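PDB 2JJ7: hemolysin II regulatory protein from Bacillus cereus, which probably binds DNA as a dimeric transcriptional regulator of the TetR family that controls hemolysin II production. Local coordinates for residues P69-K74 against L83-T88; H93-P98 against I167-L172; E127-I132 against H149-I154; E131-G136 against F142-I147. All coordinates share one frame; numbering follows the deposited sequence. Where two conformers were deposited one is given.

Interaction 1. Residues P69-K74 against L83-T88; sequences PNFLEK and LREYLT
Phe71 sets its CG opposite the carbonyl carbon (chi1 -66°), which swings the ring onto helix 79-96, while Glu85 holds CG anti to its own backbone N (chi1 -171°) and runs extended across the ring at about a right angle. Glu85 CG comes to 3.5 Å from Phe71 CE1, and the carboxylate is inclined to the ring rather than stacked on it. Beside it, Tyr86 CA stands over one face of Phe71 in a CH-pi contact, 4.1 Å from the ring centroid and shifted toward the rim; Pro69 O lies over the centre of the opposite face. Tyr86 CB adds an apolar touch at 3.8 Å from Phe71 CD2, and its hydroxyl is held further off by Phe126 O. The straight chain of Lys74 brings NZ to 2.7 Å from Glu85 OE2, a salt bridge met on the syn side, 16° out of the carboxylate plane. Asn75 ND2 bonds Glu85 OE1, so both oxygens are gripped and the carboxylate's rotation is fixed. Asn70 caps the short helix, OD1 accepting from Glu73 N at 3.1 Å. A buried ring bordered by a salt bridge thus fastens helix 71-74 to helix 79-96 of the all-helical TetR-type C-terminal domain.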
# COMPACT_ATOMS: atom_id res chain seq x y z
N PRO B 69 -7.96 14.15 18.27
CA PRO B 69 -9.26 13.81 18.86
C PRO B 69 -9.82 12.57 18.17
O PRO B 69 -9.39 12.25 17.07
CB PRO B 69 -10.14 15.02 18.52
CG PRO B 69 -9.49 15.64 17.30
CD PRO B 69 -8.01 15.41 17.50
N ASN B 70 -10.75 11.86 18.81
CA ASN B 70 -11.41 10.74 18.19
C ASN B 70 -12.29 11.27 17.07
O ASN B 70 -13.26 11.98 17.34
CB ASN B 70 -12.27 9.99 19.21
CG ASN B 70 -12.82 8.69 18.67
OD1 ASN B 70 -13.98 8.62 18.24
ND2 ASN B 70 -11.99 7.65 18.66
N PHE B 71 -11.95 10.97 15.82
CA PHE B 71 -12.69 11.53 14.69
C PHE B 71 -14.15 11.11 14.57
O PHE B 71 -14.97 11.90 14.09
CB PHE B 71 -11.97 11.33 13.36
CG PHE B 71 -10.67 12.08 13.27
CD1 PHE B 71 -10.65 13.47 13.26
CD2 PHE B 71 -9.46 11.41 13.21
CE1 PHE B 71 -9.44 14.18 13.19
CE2 PHE B 71 -8.24 12.11 13.13
CZ PHE B 71 -8.24 13.49 13.13
N LEU B 72 -14.49 9.89 15.02
CA LEU B 72 -15.88 9.42 15.02
C LEU B 72 -16.75 10.22 15.97
O LEU B 72 -17.85 10.64 15.62
CB LEU B 72 -15.98 7.92 15.36
CG LEU B 72 -15.83 6.84 14.29
CD1 LEU B 72 -15.96 5.46 14.92
CD2 LEU B 72 -16.87 7.01 13.19
N GLU B 73 -16.26 10.42 17.19
CA GLU B 73 -16.97 11.26 18.16
C GLU B 73 -17.03 12.72 17.71
O GLU B 73 -18.09 13.34 17.77
CB GLU B 73 -16.34 11.16 19.55
CG GLU B 73 -16.44 9.76 20.15
CD GLU B 73 -15.79 9.65 21.52
OE1 GLU B 73 -14.69 10.22 21.73
OE2 GLU B 73 -16.39 8.98 22.39
N LYS B 74 -15.91 13.27 17.26
CA LYS B 74 -15.90 14.65 16.77
C LYS B 74 -16.92 14.86 15.62
O LYS B 74 -17.52 15.93 15.48
CB LYS B 74 -14.49 15.06 16.33
CG LYS B 74 -14.40 16.52 15.96
CD LYS B 74 -13.01 16.93 15.51
CE LYS B 74 -13.09 18.31 14.89
NZ LYS B 74 -11.77 18.84 14.51
N LEU B 83 -14.00 9.93 8.32
CA LEU B 83 -12.92 9.49 7.44
C LEU B 83 -12.30 10.64 6.62
O LEU B 83 -11.07 10.68 6.43
CB LEU B 83 -13.39 8.36 6.52
CG LEU B 83 -12.31 7.69 5.66
CD1 LEU B 83 -11.28 6.99 6.52
CD2 LEU B 83 -12.95 6.73 4.69
N ARG B 84 -13.14 11.54 6.13
CA ARG B 84 -12.63 12.70 5.40
C ARG B 84 -11.68 13.51 6.29
O ARG B 84 -10.62 13.93 5.83
CB ARG B 84 -13.75 13.58 4.83
CG ARG B 84 -13.26 14.58 3.78
CD ARG B 84 -14.37 15.19 2.94
NE ARG B 84 -14.86 14.31 1.88
CZ ARG B 84 -14.32 14.20 0.66
NH1 ARG B 84 -13.25 14.91 0.34
NH2 ARG B 84 -14.86 13.38 -0.24
N GLU B 85 -12.04 13.69 7.55
CA GLU B 85 -11.21 14.47 8.45
C GLU B 85 -9.91 13.76 8.75
O GLU B 85 -8.83 14.37 8.69
CB GLU B 85 -11.93 14.82 9.76
CG GLU B 85 -11.13 15.83 10.59
CD GLU B 85 -11.93 16.48 11.70
OE1 GLU B 85 -13.00 15.97 12.07
OE2 GLU B 85 -11.49 17.53 12.21
N TYR B 86 -10.03 12.48 9.08
CA TYR B 86 -8.87 11.64 9.33
C TYR B 86 -7.89 11.72 8.15
O TYR B 86 -6.70 12.01 8.33
CB TYR B 86 -9.33 10.20 9.56
CG TYR B 86 -8.22 9.17 9.57
CD1 TYR B 86 -7.73 8.62 8.38
CD2 TYR B 86 -7.67 8.73 10.77
CE1 TYR B 86 -6.72 7.68 8.39
CE2 TYR B 86 -6.66 7.79 10.78
CZ TYR B 86 -6.18 7.27 9.59
OH TYR B 86 -5.18 6.32 9.61
N LEU B 87 -8.41 11.46 6.95
CA LEU B 87 -7.59 11.44 5.74
C LEU B 87 -6.99 12.80 5.40
O LEU B 87 -5.88 12.87 4.88
CB LEU B 87 -8.41 10.92 4.54
CG LEU B 87 -8.83 9.45 4.54
CD1 LEU B 87 -9.69 9.14 3.32
CD2 LEU B 87 -7.65 8.52 4.62
N THR B 88 -7.76 13.86 5.65
CA THR B 88 -7.31 15.23 5.37
C THR B 88 -6.13 15.58 6.30
O THR B 88 -5.08 16.04 5.83
CB THR B 88 -8.47 16.24 5.50
OG1 THR B 88 -9.52 15.85 4.62
CG2 THR B 88 -8.04 17.69 5.15

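Interaction 2. Residues H93-P98 against I167-L172; sequences HIKENP and IDSADL
Lys95 lies with the outer part of its chain alongside the hydroxyl of Ser169, a single-pair contact between the C-terminal turn of helix 79-96 and the first turn of helix 169-181 in the TetR-type C-terminal domain. The chain bends at chi3 (-46°), which turns its last atoms along the serine instead of ending on it. CE is the closest of them, 3.0 Å from Ser169 OG, a tight approach. NZ passes on to 3.4 Å from the same OG at an angle too poor for a hydrogen bond, so the ammonium does not use the hydroxyl directly. Ser169 meets it with OG opposite its carbonyl carbon. One water bridges the two instead: it accepts from Ser169 N at 2.9 Å and weakly from Lys95 NZ. Asp168, at the N-cap, makes no capping bond with its side chain, and the water serves the backbone N-H at this helix start. Leu172 packs on Phe163 of the second subunit. Away from the serine, His93 NE2 bonds Tyr62 O and Asn97 OD1 bonds Lys17 NZ. Asn97 ND2, poised over the centre of one face of the His93 ring, donates to a lone pair of His93 O at 3.0 Å.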
# COMPACT_ATOMS: atom_id res chain seq x y z
N HIS B 93 -0.39 16.21 6.83
CA HIS B 93 0.82 16.04 7.64
C HIS B 93 1.99 15.45 6.82
O HIS B 93 3.15 15.89 6.96
CB HIS B 93 0.59 15.18 8.88
CG HIS B 93 1.69 15.32 9.89
ND1 HIS B 93 1.74 16.37 10.77
CD2 HIS B 93 2.81 14.59 10.09
CE1 HIS B 93 2.84 16.27 11.50
NE2 HIS B 93 3.51 15.20 11.11
N ILE B 94 1.68 14.43 6.03
CA ILE B 94 2.68 13.73 5.22
C ILE B 94 3.22 14.62 4.09
O ILE B 94 4.41 14.57 3.76
CB ILE B 94 2.14 12.37 4.68
CG1 ILE B 94 1.88 11.38 5.85
CG2 ILE B 94 3.06 11.74 3.62
CD1 ILE B 94 2.85 11.51 7.04
N LYS B 95 2.34 15.45 3.52
CA LYS B 95 2.73 16.43 2.54
C LYS B 95 3.81 17.33 3.13
O LYS B 95 4.80 17.61 2.48
CB LYS B 95 1.53 17.28 2.12
CG LYS B 95 1.50 17.63 0.64
CD LYS B 95 0.49 18.74 0.32
CE LYS B 95 -0.86 18.51 1.00
NZ LYS B 95 -1.94 19.40 0.46
N GLU B 96 3.59 17.77 4.36
CA GLU B 96 4.50 18.70 5.05
C GLU B 96 5.72 17.96 5.60
O GLU B 96 6.80 18.54 5.74
CB GLU B 96 3.76 19.42 6.19
CG GLU B 96 2.59 20.33 5.75
CD GLU B 96 1.70 20.81 6.91
OE1 GLU B 96 1.68 20.16 7.99
OE2 GLU B 96 0.98 21.82 6.74
N ASN B 97 5.53 16.68 5.92
CA ASN B 97 6.59 15.88 6.54
C ASN B 97 6.78 14.52 5.88
O ASN B 97 6.48 13.50 6.50
CB ASN B 97 6.26 15.68 8.01
CG ASN B 97 6.11 16.97 8.74
OD1 ASN B 97 7.09 17.54 9.21
ND2 ASN B 97 4.87 17.44 8.87
N PRO B 98 7.27 14.51 4.62
CA PRO B 98 7.31 13.24 3.87
C PRO B 98 8.08 12.11 4.58
O PRO B 98 7.68 10.94 4.49
CB PRO B 98 7.98 13.61 2.53
CG PRO B 98 8.49 15.05 2.69
CD PRO B 98 7.67 15.67 3.78
N ILE B 167 -0.79 12.43 -7.24
CA ILE B 167 -2.18 12.87 -7.01
C ILE B 167 -2.26 13.99 -5.96
O ILE B 167 -1.57 13.94 -4.93
CB ILE B 167 -3.08 11.66 -6.57
CG1 ILE B 167 -4.56 12.06 -6.53
CG2 ILE B 167 -2.59 11.04 -5.25
CD1 ILE B 167 -5.53 10.89 -6.34
N ASP B 168 -3.11 14.99 -6.21
CA ASP B 168 -3.41 16.01 -5.20
C ASP B 168 -4.00 15.39 -3.93
O ASP B 168 -4.74 14.40 -3.99
CB ASP B 168 -4.38 17.06 -5.75
CG ASP B 168 -3.73 17.97 -6.75
OD1 ASP B 168 -2.50 17.88 -6.95
OD2 ASP B 168 -4.44 18.79 -7.37
N SER B 169 -3.68 15.99 -2.79
CA SER B 169 -4.16 15.54 -1.48
C SER B 169 -5.69 15.48 -1.33
O SER B 169 -6.23 14.45 -0.92
CB SER B 169 -3.56 16.42 -0.38
OG SER B 169 -2.18 16.10 -0.25
N ALA B 170 -6.38 16.57 -1.68
CA ALA B 170 -7.84 16.61 -1.59
C ALA B 170 -8.49 15.55 -2.48
O ALA B 170 -9.52 14.97 -2.12
CB ALA B 170 -8.38 18.01 -1.93
N ASP B 171 -7.87 15.29 -3.63
CA ASP B 171 -8.35 14.28 -4.55
C ASP B 171 -8.08 12.89 -4.03
O ASP B 171 -8.91 12.00 -4.20
CB ASP B 171 -7.70 14.45 -5.92
CG ASP B 171 -8.12 15.73 -6.62
OD1 ASP B 171 -9.22 16.28 -6.33
OD2 ASP B 171 -7.33 16.20 -7.47
N LEU B 172 -6.92 12.71 -3.39
CA LEU B 172 -6.58 11.44 -2.79
C LEU B 172 -7.62 11.07 -1.73
O LEU B 172 -8.12 9.95 -1.73
CB LEU B 172 -5.16 11.45 -2.21
CG LEU B 172 -4.65 10.12 -1.62
CD1 LEU B 172 -4.80 8.95 -2.63
CD2 LEU B 172 -3.22 10.27 -1.12
O HOH W 1 -1.70 18.07 -2.69

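Interaction 3. Residues E127-I132 against H149-I154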
# COMPACT_ATOMS: atom_id res chain seq x y z
N GLU B 127 -3.89 4.84 13.98
CA GLU B 127 -4.66 3.61 14.27
C GLU B 127 -6.18 3.80 14.48
O GLU B 127 -6.91 2.83 14.68
CB GLU B 127 -4.05 2.88 15.46
CG GLU B 127 -2.89 1.99 15.05
CD GLU B 127 -2.19 1.33 16.21
OE1 GLU B 127 -2.60 1.55 17.37
OE2 GLU B 127 -1.23 0.58 15.96
N GLN B 128 -6.65 5.04 14.43
CA GLN B 128 -8.08 5.31 14.50
C GLN B 128 -8.80 4.77 13.26
O GLN B 128 -10.00 4.57 13.29
CB GLN B 128 -8.37 6.80 14.61
CG GLN B 128 -8.30 7.37 16.00
CD GLN B 128 -8.85 8.78 16.03
OE1 GLN B 128 -9.97 9.03 15.56
NE2 GLN B 128 -8.08 9.72 16.57
N LEU B 129 -8.05 4.55 12.19
CA LEU B 129 -8.63 4.12 10.92
C LEU B 129 -9.57 2.92 11.01
O LEU B 129 -10.68 2.95 10.47
CB LEU B 129 -7.52 3.84 9.91
CG LEU B 129 -7.96 3.42 8.51
CD1 LEU B 129 -8.92 4.48 7.88
CD2 LEU B 129 -6.71 3.15 7.66
N LYS B 130 -9.12 1.86 11.68
CA LYS B 130 -9.93 0.66 11.88
C LYS B 130 -11.35 0.96 12.35
O LYS B 130 -12.31 0.51 11.72
CB LYS B 130 -9.28 -0.33 12.85
CG LYS B 130 -10.06 -1.65 12.95
CD LYS B 130 -9.30 -2.72 13.70
CE LYS B 130 -10.06 -4.05 13.66
NZ LYS B 130 -9.55 -5.05 14.64
N GLU B 131 -11.49 1.70 13.45
CA GLU B 131 -12.83 1.96 14.00
C GLU B 131 -13.70 2.80 13.05
O GLU B 131 -14.89 2.57 12.95
CB GLU B 131 -12.80 2.55 15.41
CG GLU B 131 -12.25 3.96 15.53
CD GLU B 131 -12.62 4.61 16.86
OE1 GLU B 131 -12.98 3.88 17.80
OE2 GLU B 131 -12.57 5.85 16.97
N ILE B 132 -13.10 3.73 12.32
CA ILE B 132 -13.83 4.53 11.34
C ILE B 132 -14.43 3.64 10.24
O ILE B 132 -15.60 3.79 9.85
CB ILE B 132 -12.92 5.60 10.70
CG1 ILE B 132 -12.49 6.63 11.76
CG2 ILE B 132 -13.66 6.33 9.60
CD1 ILE B 132 -11.44 7.67 11.25
N HIS B 149 -7.05 -5.64 4.92
CA HIS B 149 -6.52 -5.37 3.60
C HIS B 149 -6.76 -3.91 3.22
O HIS B 149 -5.90 -3.29 2.61
CB HIS B 149 -7.13 -6.32 2.58
CG HIS B 149 -6.63 -7.73 2.70
ND1 HIS B 149 -5.54 -8.20 2.00
CD2 HIS B 149 -7.07 -8.78 3.44
CE1 HIS B 149 -5.34 -9.47 2.28
NE2 HIS B 149 -6.26 -9.85 3.15
N THR B 150 -7.92 -3.39 3.63
CA THR B 150 -8.30 -2.00 3.42
C THR B 150 -7.43 -1.04 4.25
O THR B 150 -6.98 -0.01 3.75
CB THR B 150 -9.79 -1.78 3.73
OG1 THR B 150 -10.58 -2.71 2.96
CG2 THR B 150 -10.21 -0.34 3.39
N ILE B 151 -7.20 -1.39 5.51
CA ILE B 151 -6.23 -0.68 6.35
C ILE B 151 -4.86 -0.67 5.65
O ILE B 151 -4.28 0.39 5.49
CB ILE B 151 -6.15 -1.29 7.78
CG1 ILE B 151 -7.47 -1.00 8.53
CG2 ILE B 151 -4.91 -0.77 8.55
CD1 ILE B 151 -7.63 -1.73 9.83
N HIS B 152 -4.35 -1.82 5.23
CA HIS B 152 -3.04 -1.82 4.59
C HIS B 152 -3.03 -0.99 3.29
O HIS B 152 -2.07 -0.26 3.01
CB HIS B 152 -2.47 -3.23 4.33
CG HIS B 152 -1.13 -3.19 3.66
ND1 HIS B 152 0.03 -2.89 4.35
CD2 HIS B 152 -0.77 -3.29 2.36
CE1 HIS B 152 1.05 -2.86 3.51
NE2 HIS B 152 0.59 -3.10 2.29
N TRP B 153 -4.09 -1.11 2.49
CA TRP B 153 -4.23 -0.29 1.27
C TRP B 153 -4.10 1.22 1.56
O TRP B 153 -3.26 1.90 0.96
CB TRP B 153 -5.53 -0.64 0.54
CG TRP B 153 -5.89 0.30 -0.61
CD1 TRP B 153 -5.21 0.44 -1.78
CD2 TRP B 153 -7.02 1.18 -0.69
NE1 TRP B 153 -5.84 1.36 -2.59
CE2 TRP B 153 -6.95 1.85 -1.94
CE3 TRP B 153 -8.08 1.48 0.17
CZ2 TRP B 153 -7.89 2.80 -2.34
CZ3 TRP B 153 -9.03 2.43 -0.24
CH2 TRP B 153 -8.93 3.07 -1.48
N ILE B 154 -4.88 1.73 2.50
CA ILE B 154 -4.87 3.16 2.83
C ILE B 154 -3.53 3.60 3.45
O ILE B 154 -2.97 4.67 3.12
CB ILE B 154 -6.08 3.52 3.77
CG1 ILE B 154 -7.41 3.38 3.03
CG2 ILE B 154 -5.92 4.94 4.37
CD1 ILE B 154 -8.67 3.61 3.90
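No flat group takes part where Leu129 and Lys130 meet Ile151 and Ile154; the rings and amide of the two segments look elsewhere. What lies between the segments is an aliphatic seam where helix 129-138 crosses helix 147-158 in the all-helical TetR-type C-terminal domain; the nearest CA atoms, of Lys130 and Ile151, are 6.8 Å apart. Trp153 stacks on Phe160 of the second subunit and His152 meets His152 of the second subunit with the ring planes nearly perpendicular, so helix 147-158 also contributes to the dimer interface, as in other TetR-family regulators. The amide of Gln128 is bonded at both ends to the backbone of 69-74, OE1 to Phe71 N and NE2 to Pro69 O. Leu129 holds CG anti to its backbone N (chi1 -178°), sending both methyls across to the partner helix. Its CD2 lies 3.8 Å from Ile154 CG2 and 4.1 Å from Ile151 CA, so it settles between two residues one turn apart. The other branch, CD1, reaches Ile154 CD1 at 4.1 Å. Behind this seam Leu129 also packs on Leu83 and Tyr86 of helix 79-96, and Ile154 on Ile176 of helix 169-181. Lys130 joins only through the root of its extended chain: Ile151 CD1 rests 3.7 Å from Lys130 CB, and the ammonium end leads away.

Interaction 4. Residues E131-G136 against F142-I147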
# COMPACT_ATOMS: atom_id res chain seq x y z
N GLU B 131 -11.49 1.70 13.45
CA GLU B 131 -12.83 1.96 14.00
C GLU B 131 -13.70 2.80 13.05
O GLU B 131 -14.89 2.57 12.95
CB GLU B 131 -12.80 2.55 15.41
CG GLU B 131 -12.25 3.96 15.53
CD GLU B 131 -12.62 4.61 16.86
OE1 GLU B 131 -12.98 3.88 17.80
OE2 GLU B 131 -12.57 5.85 16.97
N ILE B 132 -13.10 3.73 12.32
CA ILE B 132 -13.83 4.53 11.34
C ILE B 132 -14.43 3.64 10.24
O ILE B 132 -15.60 3.79 9.85
CB ILE B 132 -12.92 5.60 10.70
CG1 ILE B 132 -12.49 6.63 11.76
CG2 ILE B 132 -13.66 6.33 9.60
CD1 ILE B 132 -11.44 7.67 11.25
N LEU B 133 -13.62 2.70 9.77
CA LEU B 133 -14.00 1.77 8.70
C LEU B 133 -15.07 0.78 9.16
O LEU B 133 -16.02 0.51 8.42
CB LEU B 133 -12.77 1.01 8.19
CG LEU B 133 -11.69 1.79 7.43
CD1 LEU B 133 -10.52 0.87 7.09
CD2 LEU B 133 -12.26 2.42 6.16
N GLN B 134 -14.91 0.26 10.37
CA GLN B 134 -15.91 -0.65 10.95
C GLN B 134 -17.25 0.05 11.15
O GLN B 134 -18.28 -0.52 10.83
CB GLN B 134 -15.42 -1.23 12.27
CG GLN B 134 -14.26 -2.18 12.08
CD GLN B 134 -13.68 -2.67 13.39
OE1 GLN B 134 -13.56 -1.90 14.36
NE2 GLN B 134 -13.31 -3.94 13.43
N GLU B 135 -17.22 1.28 11.64
CA GLU B 135 -18.43 2.09 11.75
C GLU B 135 -19.14 2.32 10.39
O GLU B 135 -20.35 2.13 10.28
CB GLU B 135 -18.14 3.43 12.44
CG GLU B 135 -19.41 4.23 12.79
CD GLU B 135 -20.37 3.49 13.73
OE1 GLU B 135 -19.91 2.75 14.63
OE2 GLU B 135 -21.60 3.67 13.58
N GLY B 136 -18.37 2.71 9.37
CA GLY B 136 -18.92 2.92 8.03
C GLY B 136 -19.50 1.66 7.41
O GLY B 136 -20.55 1.69 6.76
N PHE B 142 -19.62 2.03 3.89
CA PHE B 142 -18.35 1.52 3.35
C PHE B 142 -18.48 0.05 2.95
O PHE B 142 -19.16 -0.73 3.62
CB PHE B 142 -17.17 1.69 4.33
CG PHE B 142 -16.87 3.13 4.73
CD1 PHE B 142 -17.16 4.20 3.88
CD2 PHE B 142 -16.27 3.40 5.96
CE1 PHE B 142 -16.89 5.52 4.26
CE2 PHE B 142 -15.99 4.73 6.37
CZ PHE B 142 -16.29 5.78 5.51
N HIS B 143 -17.82 -0.31 1.86
CA HIS B 143 -17.88 -1.67 1.33
C HIS B 143 -16.49 -2.13 0.91
O HIS B 143 -15.85 -1.49 0.07
CB HIS B 143 -18.84 -1.73 0.15
CG HIS B 143 -20.17 -1.12 0.45
ND1 HIS B 143 -21.20 -1.82 1.04
CD2 HIS B 143 -20.63 0.14 0.28
CE1 HIS B 143 -22.24 -1.02 1.20
NE2 HIS B 143 -21.92 0.17 0.75
N PHE B 144 -16.02 -3.22 1.51
CA PHE B 144 -14.67 -3.74 1.29
C PHE B 144 -14.60 -5.22 1.66
O PHE B 144 -15.35 -5.67 2.51
CB PHE B 144 -13.63 -2.92 2.08
CG PHE B 144 -14.00 -2.65 3.53
CD1 PHE B 144 -14.42 -1.38 3.93
CD2 PHE B 144 -13.89 -3.66 4.50
CE1 PHE B 144 -14.77 -1.12 5.28
CE2 PHE B 144 -14.24 -3.42 5.85
CZ PHE B 144 -14.67 -2.14 6.24
N PHE B 145 -13.70 -5.97 1.03
CA PHE B 145 -13.64 -7.41 1.25
C PHE B 145 -13.06 -7.81 2.62
O PHE B 145 -13.43 -8.84 3.18
CB PHE B 145 -12.98 -8.18 0.08
CG PHE B 145 -11.47 -8.05 0.00
CD1 PHE B 145 -10.87 -6.92 -0.57
CD2 PHE B 145 -10.64 -9.07 0.45
CE1 PHE B 145 -9.46 -6.79 -0.66
CE2 PHE B 145 -9.25 -8.96 0.37
CZ PHE B 145 -8.65 -7.82 -0.20
N SER B 146 -12.16 -6.98 3.14
CA SER B 146 -11.44 -7.28 4.37
C SER B 146 -11.00 -5.98 4.99
O SER B 146 -10.47 -5.10 4.31
CB SER B 146 -10.23 -8.17 4.07
OG SER B 146 -9.26 -8.12 5.10
N ILE B 147 -11.26 -5.85 6.29
CA ILE B 147 -10.86 -4.67 7.05
C ILE B 147 -9.33 -4.48 7.06
O ILE B 147 -8.86 -3.36 6.86
CB ILE B 147 -11.46 -4.65 8.49
CG1 ILE B 147 -10.94 -3.46 9.28
CG2 ILE B 147 -11.14 -5.93 9.25
CD1 ILE B 147 -11.66 -2.19 8.98
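Gly136, on a regular helical backbone, and Phe142, where the chain runs back in extended, irregular form, bring their CA atoms within 4.9 Å. Phe142 N donates to Gly136 O at 3.0 Å, nearly straight at hydrogen (164°), yet the donor stands high above the carbonyl plane, 76° out of it, and not on a lone pair. With no side chain on Gly136, the Phe142 ring comes close to the helix, CD2 lying 3.4 Å from Gly136 CA. The ring turns its edge to the helix carbonyls: Ile132 O is 3.6 Å from Phe142 CE2, and Leu133 O also lies near the ring plane. Phe144 offers its edge to the same Leu133 O, with CZ at 3.7 Å; its CG sits between the backbone N and the carbonyl carbon (chi1 47°), which aims the ring at the helix. Leu133 fills the middle, crossing Phe142 at about a right angle with CD2 4.1 Å from Phe142 CD2. Ile147 CD1 presses on Leu133 CB at 3.5 Å, tighter than usual, and touches Gln134 CG. Leu180 of helix 169-181 packs on both phenylalanines and Leu133. Ser146, the N-cap of helix 147-158, accepts a weak bond on OG from His149 N. The arrangement is a helix-loop-helix connection: the irregular segment 142-146 folds back along helix 129-138 before helix 147-158 begins, within the TetR-type C-terminal domain.

Overall arrangement
All four contacts belong to the helical body of the regulator, away from the predicted DNA-binding helix-turn-helix. Interactions 1 and 2 use successive parts of helix 79-96, their centres 16 Å apart, and come in series along the chain. Interactions 3 and 4 both start from helix 129-138, share Glu131 and Ile132, and have centres only 8 Å apart. Interaction 1 touches both: Asn70 ND2 probably bonds Glu131 OE2, and Leu83 packs on Phe142. Interaction 2 spans the longest sequence gap and encloses 3 and 4 in it, yet lies about 17 Å and 22 Å from them, centre to centre. Segments of interactions 2 to 4 also meet the second subunit, so this body lies at the dimer interface.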